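Local coordinates for NBS-LRR class disease resistance protein (Oryza sativa subsp. japonica, PDB 6FU9), which probably takes part in plant immunity by recognising a pathogen effector, here through a small domain resembling the heavy-metal-associated fold in complex with another protein, at residues Ile9-Pro14 / Val47-Asp52. Residues are numbered along the deposited sequence; the frame is centred on the assembly and turned at random.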
loop_
_atom_site.group_PDB
_atom_site.type_symbol
_atom_site.label_atom_id
_atom_site.label_comp_id
_atom_site.label_asym_id
_atom_site.label_seq_id
_atom_site.Cartn_x
_atom_site.Cartn_y
_atom_site.Cartn_z
ATOM N N ILE A 9 7.246 0.982 -0.366
ATOM C CA ILE A 9 7.083 0.264 0.853
ATOM C C ILE A 9 5.861 0.838 1.566
ATOM O O ILE A 9 5.771 2.060 1.740
ATOM C CB ILE A 9 8.268 0.415 1.791
ATOM C CG1 ILE A 9 9.589 -0.006 1.106
ATOM C CG2 ILE A 9 8.044 -0.383 3.048
ATOM C CD1 ILE A 9 10.822 0.445 1.797
ATOM N N VAL A 10 4.928 -0.007 1.948
ATOM C CA VAL A 10 3.728 0.452 2.679
ATOM C C VAL A 10 3.731 -0.165 4.046
ATOM O O VAL A 10 3.865 -1.424 4.163
ATOM C CB VAL A 10 2.441 0.114 1.941
ATOM C CG1 VAL A 10 1.218 0.758 2.673
ATOM C CG2 VAL A 10 2.458 0.564 0.495
ATOM N N PHE A 11 3.566 0.676 5.069
ATOM C CA PHE A 11 3.400 0.242 6.441
ATOM C C PHE A 11 1.948 0.467 6.875
ATOM O O PHE A 11 1.302 1.406 6.385
ATOM C CB PHE A 11 4.311 0.987 7.397
ATOM C CG PHE A 11 5.778 0.839 7.125
ATOM C CD1 PHE A 11 6.447 -0.303 7.534
ATOM C CD2 PHE A 11 6.504 1.805 6.478
ATOM C CE1 PHE A 11 7.810 -0.468 7.311
ATOM C CE2 PHE A 11 7.854 1.656 6.238
ATOM C CZ PHE A 11 8.503 0.517 6.669
ATOM N N LYS A 12 1.474 -0.380 7.770
ATOM C CA LYS A 12 0.242 -0.127 8.537
ATOM C C LYS A 12 0.677 0.221 9.930
ATOM O O LYS A 12 1.396 -0.533 10.599
ATOM C CB LYS A 12 -0.670 -1.339 8.456
ATOM C CG LYS A 12 -1.431 -1.460 7.123
ATOM C CD LYS A 12 -2.705 -0.591 6.937
ATOM C CE LYS A 12 -3.903 -1.246 7.576
ATOM N NZ LYS A 12 -5.110 -0.408 7.534
ATOM N N ILE A 13 0.246 1.415 10.413
ATOM C CA ILE A 13 0.625 1.890 11.770
ATOM C C ILE A 13 -0.627 2.446 12.337
ATOM O O ILE A 13 -1.076 3.514 11.901
ATOM C CB ILE A 13 1.736 2.950 11.754
ATOM C CG1 ILE A 13 2.846 2.633 10.744
ATOM C CG2 ILE A 13 2.285 3.123 13.147
ATOM C CD1 ILE A 13 4.007 3.608 10.733
ATOM N N PRO A 14 -1.238 1.738 13.282
ATOM C CA PRO A 14 -2.315 2.396 14.034
ATOM C C PRO A 14 -1.833 3.798 14.507
ATOM O O PRO A 14 -0.768 3.919 15.084
ATOM C CB PRO A 14 -2.537 1.453 15.207
ATOM C CG PRO A 14 -2.218 0.128 14.615
ATOM C CD PRO A 14 -1.021 0.363 13.734
ATOM N N VAL A 47 1.104 4.116 5.679
ATOM C CA VAL A 47 2.188 5.041 5.417
ATOM C C VAL A 47 2.888 4.528 4.178
ATOM O O VAL A 47 3.460 3.422 4.234
ATOM C CB VAL A 47 3.143 5.100 6.585
ATOM C CG1 VAL A 47 4.313 6.021 6.307
ATOM C CG2 VAL A 47 2.366 5.533 7.862
ATOM N N VAL A 48 2.734 5.215 3.077
ATOM C CA VAL A 48 3.236 4.814 1.767
ATOM C C VAL A 48 4.520 5.577 1.504
ATOM O O VAL A 48 4.524 6.811 1.454
ATOM C CB VAL A 48 2.192 5.038 0.650
ATOM C CG1 VAL A 48 2.809 4.549 -0.681
ATOM C CG2 VAL A 48 0.873 4.405 0.930
ATOM N N VAL A 49 5.609 4.827 1.291
ATOM C CA VAL A 49 6.946 5.337 1.154
ATOM C C VAL A 49 7.529 5.012 -0.195
ATOM O O VAL A 49 7.483 3.834 -0.594
ATOM C CB VAL A 49 7.844 4.809 2.263
ATOM C CG1 VAL A 49 9.178 5.514 2.253
ATOM C CG2 VAL A 49 7.156 4.868 3.631
ATOM N N VAL A 50 8.056 5.967 -0.906
ATOM C CA VAL A 50 8.702 5.747 -2.204
ATOM C C VAL A 50 10.084 6.276 -2.153
ATOM O O VAL A 50 10.363 7.349 -1.647
ATOM C CB VAL A 50 7.885 6.425 -3.326
ATOM C CG1 VAL A 50 8.579 6.459 -4.627
ATOM C CG2 VAL A 50 6.504 5.726 -3.449
ATOM N N GLY A 51 11.035 5.549 -2.751
ATOM C CA GLY A 51 12.390 6.037 -2.820
ATOM C C GLY A 51 13.358 5.046 -3.433
ATOM O O GLY A 51 12.953 4.202 -4.228
ATOM N N ASP A 52 14.632 5.217 -3.128
ATOM C CA ASP A 52 15.683 4.428 -3.749
ATOM C C ASP A 52 16.769 4.170 -2.728
ATOM O O ASP A 52 17.389 5.062 -2.234
ATOM C CB ASP A 52 16.199 5.158 -5.013
ATOM C CG ASP A 52 17.377 4.434 -5.714
ATOM O OD1 ASP A 52 17.500 3.190 -5.611
ATOM O OD2 ASP A 52 18.128 5.130 -6.436
#
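The two central strands of a four-stranded antiparallel sheet meet here, in the βαββαβ arrangement of a ferredoxin-like, heavy-metal-associated type of domain. Ile-9 and Val-49 form one hydrogen-bonded pair, with Ile-9 N to Val-49 O at 2.9 Å and Val-49 N to Ile-9 O at 2.8 Å. Phe-11 and Val-47 form the next; the N-H of Phe-11 is directed almost straight at Val-47 O (171° at the hydrogen), Val-47 N returns a bond to Phe-11 O at 2.8 Å, and Val-47 O also receives a CA-H contact from Val-10 CA at 3.4 Å. Between these pairs, Val-10 and Val-48 form a non-hydrogen-bonded pair, their side chains side by side with Val-10 CG1 4.1 Å from Val-48 CG2. On the face carrying Ile-9, Phe-11, Val-47 and Val-49, the Phe-11 ring, its CG anti to the carbonyl carbon (chi1 -60°), offers its CE2 edge to Val-49 CG2, 4.2 Å away and near the ring plane. Past the strand end, the side chains of Ile-13 and Val-47 cross obliquely, Ile-13 CD1 3.8 Å from Val-47 CG2. Helix 56-66 covers this face, with Leu-59, Val-60 and Leu-63 against the Phe-11 side chain, while on the other Val-48 packs on a polar side chain of the partner protein. Strands 71-77 and 34-40 flank the pair through backbone hydrogen bonds to Val-10 and Val-48 respectively.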